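Local coordinates for hypothetical protein Atu1540 (Agrobacterium tumefaciens str. C58, PDB 2HWJ) that is of unknown function but belongs to the putative ParB-like nuclease family and may therefore act on nucleic acid, at residues Pro155-Glu158 with Phe159-Asp163; Asp134-Arg137 with Ser138-Gly141; Asp97-Trp100 with Ser101-His105. All coordinates share one frame; numbering follows the deposited sequence.

The three contacts illustrate how short helical turns become parts of larger interfaces. Interactions 1 and 2 are the first turns of consecutive helices, 157-166 and 135-146, with centres 9 Å apart. They touch directly: CB of Ala162 packs 3.4 Å from O of Phe136, and the ring of Phe159 reaches Asp134 and Arg137. Interaction 3, in helix 96-105, stands apart, its nearest atoms about 7 Å from interaction 1 and about 17 Å from interaction 2, which lies on the opposite side of the chain's centre. Interactions 1 and 3 both meet the second subunit, whereas interaction 2 stays within its own chain. All three are structural packing, and none can be tied to a catalytic site.

Interaction 1: residues Pro155-Glu158 with Phe159-Asp163; sequences PFSE and FGWAD
Phe156 and Phe159 meet at the start of helix 157-166, where their CB atoms come within 4.4 Å of each other. Phe156 takes the N-cap position with a side chain that offers no hydrogen-bond acceptor, so its contribution across this first turn is apolar packing and its own carbonyl. Around the pair, Tyr110 stacks on Phe156 and also meets Phe159, while Arg137 makes a cation-pi contact with Phe159.

The backbone bonds set the turn. Phe156 O accepts from Gly160 N at 3.3 Å, and one residue on, Ser157 O accepts from Trp161 N at 3.3 Å in the carbonyl plane, with a weak second bond from Gly160 N. Glu158 O receives a straighter bond from Ala162 N, 2.8 Å long with an N-H...O angle of 166°.

Aromatic and polar side chains complete the contact. With CG of Trp161 anti to its carbonyl carbon (chi1 -78°), the indole reaches back along the helix, and CD1 lies 3.5 Å from Ser157 O, at the ring edge and near its plane. Its NE1 donates to Pro198 O. Glu158 bends at chi2 (89°) and forms a salt bridge through OE2 with Arg144, and Asp163 OD2 hydrogen-bonds to Ser101 OG of the second subunit. The buried indole thus keeps a carbonyl partner for its N-H, while the carboxylates tie the turn to neighbouring elements.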
loop_
_atom_site.group_PDB
_atom_site.type_symbol
_atom_site.label_atom_id
_atom_site.label_comp_id
_atom_site.label_asym_id
_atom_site.label_seq_id
_atom_site.Cartn_x
_atom_site.Cartn_y
_atom_site.Cartn_z
ATOM N N PRO A 155 8.953 0.458 2.734
ATOM C CA PRO A 155 10.234 1.100 2.382
ATOM C C PRO A 155 11.327 0.763 3.411
ATOM O O PRO A 155 11.023 0.665 4.615
ATOM C CB PRO A 155 9.889 2.579 2.444
ATOM C CG PRO A 155 8.762 2.636 3.465
ATOM C CD PRO A 155 7.946 1.438 3.179
ATOM N N PHE A 156 12.570 0.548 2.955
ATOM C CA PHE A 156 13.666 0.417 3.906
ATOM C C PHE A 156 13.509 -0.798 4.831
ATOM O O PHE A 156 13.905 -0.773 5.997
ATOM C CB PHE A 156 13.701 1.721 4.731
ATOM C CG PHE A 156 13.814 3.018 3.872
ATOM C CD1 PHE A 156 12.853 4.034 3.979
ATOM C CD2 PHE A 156 14.906 3.221 2.976
ATOM C CE1 PHE A 156 12.964 5.212 3.224
ATOM C CE2 PHE A 156 15.015 4.407 2.196
ATOM C CZ PHE A 156 14.048 5.396 2.322
ATOM N N SER A 157 12.915 -1.866 4.306
ATOM C CA SER A 157 12.790 -3.173 4.992
ATOM C C SER A 157 14.093 -3.550 5.608
ATOM O O SER A 157 14.163 -3.883 6.772
ATOM C CB SER A 157 12.503 -4.255 3.973
ATOM O OG SER A 157 12.062 -5.495 4.568
ATOM N N GLU A 158 15.136 -3.528 4.794
ATOM C CA GLU A 158 16.467 -3.907 5.196
ATOM C C GLU A 158 17.000 -3.093 6.342
ATOM O O GLU A 158 17.594 -3.624 7.261
ATOM C CB GLU A 158 17.432 -3.803 4.007
ATOM C CG GLU A 158 17.313 -4.928 3.014
ATOM C CD GLU A 158 16.296 -4.675 1.929
ATOM O OE1 GLU A 158 15.637 -3.570 1.885
ATOM O OE2 GLU A 158 16.160 -5.624 1.109
ATOM N N PHE A 159 16.781 -1.813 6.303
ATOM C CA PHE A 159 17.276 -1.021 7.363
ATOM C C PHE A 159 16.639 -1.367 8.722
ATOM O O PHE A 159 17.281 -1.209 9.772
ATOM C CB PHE A 159 17.216 0.456 6.997
ATOM C CG PHE A 159 18.460 0.934 6.266
ATOM C CD1 PHE A 159 18.402 1.345 4.932
ATOM C CD2 PHE A 159 19.719 0.911 6.904
ATOM C CE1 PHE A 159 19.576 1.772 4.267
ATOM C CE2 PHE A 159 20.898 1.333 6.251
ATOM C CZ PHE A 159 20.815 1.781 4.938
ATOM N N GLY A 160 15.414 -1.905 8.686
ATOM C CA GLY A 160 14.735 -2.439 9.876
ATOM C C GLY A 160 15.414 -3.657 10.444
ATOM O O GLY A 160 15.651 -3.764 11.650
ATOM N N TRP A 161 15.792 -4.553 9.553
ATOM C CA TRP A 161 16.577 -5.730 9.920
ATOM C C TRP A 161 17.978 -5.348 10.401
ATOM O O TRP A 161 18.469 -5.906 11.406
ATOM C CB TRP A 161 16.628 -6.722 8.760
ATOM C CG TRP A 161 15.324 -7.482 8.685
ATOM C CD1 TRP A 161 14.197 -7.127 7.993
ATOM C CD2 TRP A 161 14.984 -8.649 9.422
ATOM N NE1 TRP A 161 13.213 -8.015 8.226
ATOM C CE2 TRP A 161 13.655 -8.962 9.102
ATOM C CE3 TRP A 161 15.697 -9.490 10.307
ATOM C CZ2 TRP A 161 13.012 -10.080 9.603
ATOM C CZ3 TRP A 161 15.055 -10.605 10.827
ATOM C CH2 TRP A 161 13.715 -10.894 10.459
ATOM N N ALA A 162 18.604 -4.391 9.720
ATOM C CA ALA A 162 19.900 -3.941 10.166
ATOM C C ALA A 162 19.831 -3.327 11.575
ATOM O O ALA A 162 20.676 -3.579 12.391
ATOM C CB ALA A 162 20.510 -2.969 9.170
ATOM N N ASP A 163 18.812 -2.540 11.876
ATOM C CA ASP A 163 18.738 -2.034 13.206
ATOM C C ASP A 163 18.529 -3.193 14.248
ATOM O O ASP A 163 19.171 -3.251 15.288
ATOM C CB ASP A 163 17.713 -0.898 13.279
ATOM C CG ASP A 163 17.231 -0.643 14.730
ATOM O OD1 ASP A 163 18.113 -0.442 15.633
ATOM O OD2 ASP A 163 15.991 -0.657 15.010
#

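Interaction 2: residues Asp134-Arg137 with Ser138-Gly141; sequences DPFR and SLAG
The N-cap of helix 135-146 is Asp134, whose carbonyl O reaches forward to Ser138 N in a weak 3.3 Å bond while its carboxylate caps the opening turn. OD1 accepts from Phe136 N at 2.8 Å and from Arg137 N at 3.2 Å; both bonds are weak. The first gives Phe136 N an acceptor in place of a preceding helical carbonyl, the usual role of an N-cap, whereas Arg137 N is shared between OD1 and the carbonyl O of Asp134. The same OD1 forms a salt bridge with Arg166, so one oxygen serves the cap and the adjoining helix 157-166.

Beyond the cap the regular ladder takes over. Pro135 O accepts from Leu139 N, and Phe136 O from Ala140 N at 2.8 Å with an N-H...O angle of 174°. Arg137 O accepts from Gly141 N at 2.9 Å.

Phe136 and Leu139 lie side by side and point the same way, their CD2 atoms 4.1 Å apart, and together they pack against helices 171-176 and 178-189, Phe136 on Leu174 and Leu139 on Ala181. Arg137 leaves in another direction: a bend at chi2 (62°) in its chain carries NH1 alongside the helix, 3.8 Å from Gly141 N. NH1 is claimed by Glu28. The buried charges at this helix start are therefore paired, and the acidic cap would probably interact favourably with the positive end of the helix dipole.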
loop_
_atom_site.group_PDB
_atom_site.type_symbol
_atom_site.label_atom_id
_atom_site.label_comp_id
_atom_site.label_asym_id
_atom_site.label_seq_id
_atom_site.Cartn_x
_atom_site.Cartn_y
_atom_site.Cartn_z
ATOM N N ASP A 134 27.373 1.350 6.161
ATOM C CA ASP A 134 26.706 0.695 7.281
ATOM C C ASP A 134 26.855 -0.859 7.248
ATOM O O ASP A 134 26.192 -1.569 6.518
ATOM C CB ASP A 134 25.325 1.241 7.570
ATOM C CG ASP A 134 24.531 0.404 8.642
ATOM O OD1 ASP A 134 25.151 -0.502 9.294
ATOM O OD2 ASP A 134 23.264 0.637 8.836
ATOM N N PRO A 135 27.781 -1.388 8.054
ATOM C CA PRO A 135 28.040 -2.831 7.911
ATOM C C PRO A 135 26.833 -3.652 8.306
ATOM O O PRO A 135 26.648 -4.747 7.782
ATOM C CB PRO A 135 29.249 -3.103 8.850
ATOM C CG PRO A 135 29.259 -1.886 9.845
ATOM C CD PRO A 135 28.654 -0.713 9.053
ATOM N N PHE A 136 25.972 -3.163 9.183
ATOM C CA PHE A 136 24.727 -3.960 9.399
ATOM C C PHE A 136 23.805 -3.905 8.221
ATOM O O PHE A 136 23.046 -4.871 7.986
ATOM C CB PHE A 136 24.022 -3.674 10.732
ATOM C CG PHE A 136 24.842 -4.119 11.888
ATOM C CD1 PHE A 136 25.777 -3.236 12.475
ATOM C CD2 PHE A 136 24.820 -5.466 12.304
ATOM C CE1 PHE A 136 26.617 -3.661 13.493
ATOM C CE2 PHE A 136 25.675 -5.910 13.346
ATOM C CZ PHE A 136 26.563 -4.991 13.948
ATOM N N ARG A 137 23.887 -2.821 7.443
ATOM C CA ARG A 137 23.114 -2.848 6.251
ATOM C C ARG A 137 23.550 -4.039 5.359
ATOM O O ARG A 137 22.674 -4.689 4.720
ATOM C CB ARG A 137 23.205 -1.533 5.553
ATOM C CG ARG A 137 22.484 -1.502 4.265
ATOM C CD ARG A 137 21.046 -1.737 4.467
ATOM N NE ARG A 137 20.356 -1.719 3.202
ATOM C CZ ARG A 137 20.411 -2.721 2.319
ATOM N NH1 ARG A 137 21.145 -3.797 2.583
ATOM N NH2 ARG A 137 19.763 -2.636 1.161
ATOM N N SER A 138 24.861 -4.361 5.315
ATOM C CA SER A 138 25.333 -5.451 4.440
ATOM C C SER A 138 24.909 -6.769 4.989
ATOM O O SER A 138 24.546 -7.703 4.256
ATOM C CB SER A 138 26.817 -5.502 4.376
ATOM O OG SER A 138 27.335 -4.376 3.750
ATOM N N LEU A 139 25.006 -6.867 6.303
ATOM C CA LEU A 139 24.583 -8.079 6.968
ATOM C C LEU A 139 23.097 -8.328 6.695
ATOM O O LEU A 139 22.762 -9.411 6.249
ATOM C CB LEU A 139 24.838 -8.001 8.470
ATOM C CG LEU A 139 24.595 -9.348 9.160
ATOM C CD1 LEU A 139 25.586 -10.441 8.715
ATOM C CD2 LEU A 139 24.568 -9.229 10.639
ATOM N N ALA A 140 22.237 -7.318 6.932
ATOM C CA ALA A 140 20.839 -7.435 6.655
ATOM C C ALA A 140 20.596 -7.810 5.162
ATOM O O ALA A 140 19.756 -8.643 4.857
ATOM C CB ALA A 140 20.119 -6.194 7.058
ATOM N N GLY A 141 21.361 -7.267 4.231
ATOM C CA GLY A 141 21.195 -7.670 2.791
ATOM C C GLY A 141 21.469 -9.154 2.650
ATOM O O GLY A 141 20.674 -9.902 2.047
#

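Interaction 3: residues Asp97-Trp100 with Ser101-His105; sequences DEFW and SVMDH
Phe99 CG stands anti to the backbone N (chi1 174°) and Met103 CG anti to its own carbonyl carbon, two choices that bring a ring and a flexible chain together one turn apart in helix 96-105. A bend at chi2 of Met103 (-75°), followed by another at chi3, then lays the selenium-bearing end across one side of the ring, near CZ. The result is a Met-aromatic contact between positions i and i+4, here made by a selenomethionine.

Its centre is a CH-pi interaction: Met103 CG sits over one face of the Phe99 ring, 3.7 Å from the centroid and 15° off the ring normal. Met103 SE approaches obliquely on the same side, 4.4 Å from the same centroid, and CE ends 3.8 Å from Phe99 CZ, so three successive atoms of the chain meet the ring. Trp100 adds a neighbouring aromatic surface, with Phe99 CD2 4.0 Å above the centre of one indole face. Elsewhere in the chain, Tyr64 and Pro59 reach the Phe99 side, while Thr20 and Phe91 meet Met103, so this apolar edge of the helix faces the body of the subunit.

Other faces of the helix meet the second subunit. Glu98 OE1 forms a salt bridge with Arg168 of the second subunit, Asp104 OD2 with Arg118 of the second subunit, and His105 NE2 hydrogen-bonds to Phe156 O of that chain. One helix thus turns an apolar face inward and a largely polar one to the second subunit.

Regular backbone bonds hold the spacing that makes this possible. Glu98 O accepts from Val102 N at 2.8 Å, and Trp100 O accepts from Asp104 N at 2.7 Å. Between these two, Met103 N donates almost straight to Phe99 O, 2.9 Å away.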
loop_
_atom_site.group_PDB
_atom_site.type_symbol
_atom_site.label_atom_id
_atom_site.label_comp_id
_atom_site.label_asym_id
_atom_site.label_seq_id
_atom_site.Cartn_x
_atom_site.Cartn_y
_atom_site.Cartn_z
ATOM N N ASP A 97 13.561 23.720 1.958
ATOM C CA ASP A 97 12.998 23.437 3.209
ATOM C C ASP A 97 11.797 22.541 2.958
ATOM O O ASP A 97 11.686 21.415 3.470
ATOM C CB ASP A 97 12.484 24.803 3.677
ATOM C CG ASP A 97 12.951 25.150 5.036
ATOM O OD1 ASP A 97 13.429 24.197 5.697
ATOM O OD2 ASP A 97 12.834 26.361 5.423
ATOM N N GLU A 98 10.886 23.067 2.137
ATOM C CA GLU A 98 9.633 22.413 1.962
ATOM C C GLU A 98 9.889 21.066 1.266
ATOM O O GLU A 98 9.361 20.037 1.656
ATOM C CB GLU A 98 8.683 23.318 1.221
ATOM C CG GLU A 98 7.354 22.684 1.101
ATOM C CD GLU A 98 6.276 23.629 0.698
ATOM O OE1 GLU A 98 6.566 24.640 0.014
ATOM O OE2 GLU A 98 5.105 23.335 1.028
ATOM N N PHE A 99 10.773 21.075 0.290
ATOM C CA PHE A 99 11.101 19.905 -0.365
ATOM C C PHE A 99 11.472 18.795 0.595
ATOM O O PHE A 99 10.931 17.709 0.515
ATOM C CB PHE A 99 12.298 20.207 -1.211
ATOM C CG PHE A 99 12.866 19.005 -1.874
ATOM C CD1 PHE A 99 12.210 18.421 -2.912
ATOM C CD2 PHE A 99 14.053 18.451 -1.428
ATOM C CE1 PHE A 99 12.751 17.308 -3.559
ATOM C CE2 PHE A 99 14.635 17.279 -2.088
ATOM C CZ PHE A 99 13.974 16.713 -3.134
ATOM N N TRP A 100 12.418 19.016 1.488
ATOM C CA TRP A 100 12.851 17.881 2.299
ATOM C C TRP A 100 11.751 17.350 3.151
ATOM O O TRP A 100 11.605 16.142 3.278
ATOM C CB TRP A 100 13.942 18.294 3.236
ATOM C CG TRP A 100 15.207 18.375 2.574
ATOM C CD1 TRP A 100 15.926 19.514 2.341
ATOM C CD2 TRP A 100 15.915 17.286 1.920
ATOM N NE1 TRP A 100 17.035 19.192 1.595
ATOM C CE2 TRP A 100 17.059 17.844 1.325
ATOM C CE3 TRP A 100 15.638 15.920 1.723
ATOM C CZ2 TRP A 100 18.016 17.083 0.657
ATOM C CZ3 TRP A 100 16.578 15.139 1.038
ATOM C CH2 TRP A 100 17.786 15.736 0.530
ATOM N N SER A 101 10.987 18.260 3.754
ATOM C CA SER A 101 9.760 17.928 4.442
ATOM C C SER A 101 8.825 17.048 3.622
ATOM O O SER A 101 8.372 16.000 4.097
ATOM C CB SER A 101 9.037 19.210 4.840
ATOM O OG SER A 101 7.725 18.945 5.223
ATOM N N VAL A 102 8.539 17.449 2.390
ATOM C CA VAL A 102 7.611 16.676 1.610
ATOM C C VAL A 102 8.214 15.285 1.341
ATOM O O VAL A 102 7.478 14.253 1.481
ATOM C CB VAL A 102 7.210 17.411 0.365
ATOM C CG1 VAL A 102 6.707 16.515 -0.667
ATOM C CG2 VAL A 102 6.132 18.368 0.727
HETATM N N MSE A 103 9.512 15.254 0.987
HETATM C CA MSE A 103 10.212 13.979 0.794
HETATM C C MSE A 103 10.142 13.085 2.071
HETATM O O MSE A 103 9.797 11.857 2.045
HETATM C CB MSE A 103 11.680 14.217 0.484
HETATM C CG MSE A 103 11.924 14.998 -0.771
HETATM SE SE MSE A 103 11.617 13.858 -2.345
HETATM C CE MSE A 103 13.435 13.082 -2.313
ATOM N N ASP A 104 10.471 13.717 3.189
ATOM C CA ASP A 104 10.458 13.018 4.443
ATOM C C ASP A 104 9.079 12.467 4.663
ATOM O O ASP A 104 8.921 11.351 5.083
ATOM C CB ASP A 104 10.797 13.992 5.552
ATOM C CG ASP A 104 10.653 13.384 6.938
ATOM O OD1 ASP A 104 11.010 12.164 7.176
ATOM O OD2 ASP A 104 10.161 14.188 7.765
ATOM N N HIS A 105 8.082 13.264 4.333
ATOM C CA HIS A 105 6.703 12.963 4.614
ATOM C C HIS A 105 6.235 11.848 3.729
ATOM O O HIS A 105 5.306 11.139 4.054
ATOM C CB HIS A 105 5.885 14.179 4.253
ATOM C CG HIS A 105 4.689 14.365 5.089
ATOM N ND1 HIS A 105 4.536 15.456 5.925
ATOM C CD2 HIS A 105 3.551 13.628 5.196
ATOM C CE1 HIS A 105 3.365 15.361 6.543
ATOM N NE2 HIS A 105 2.743 14.262 6.117
#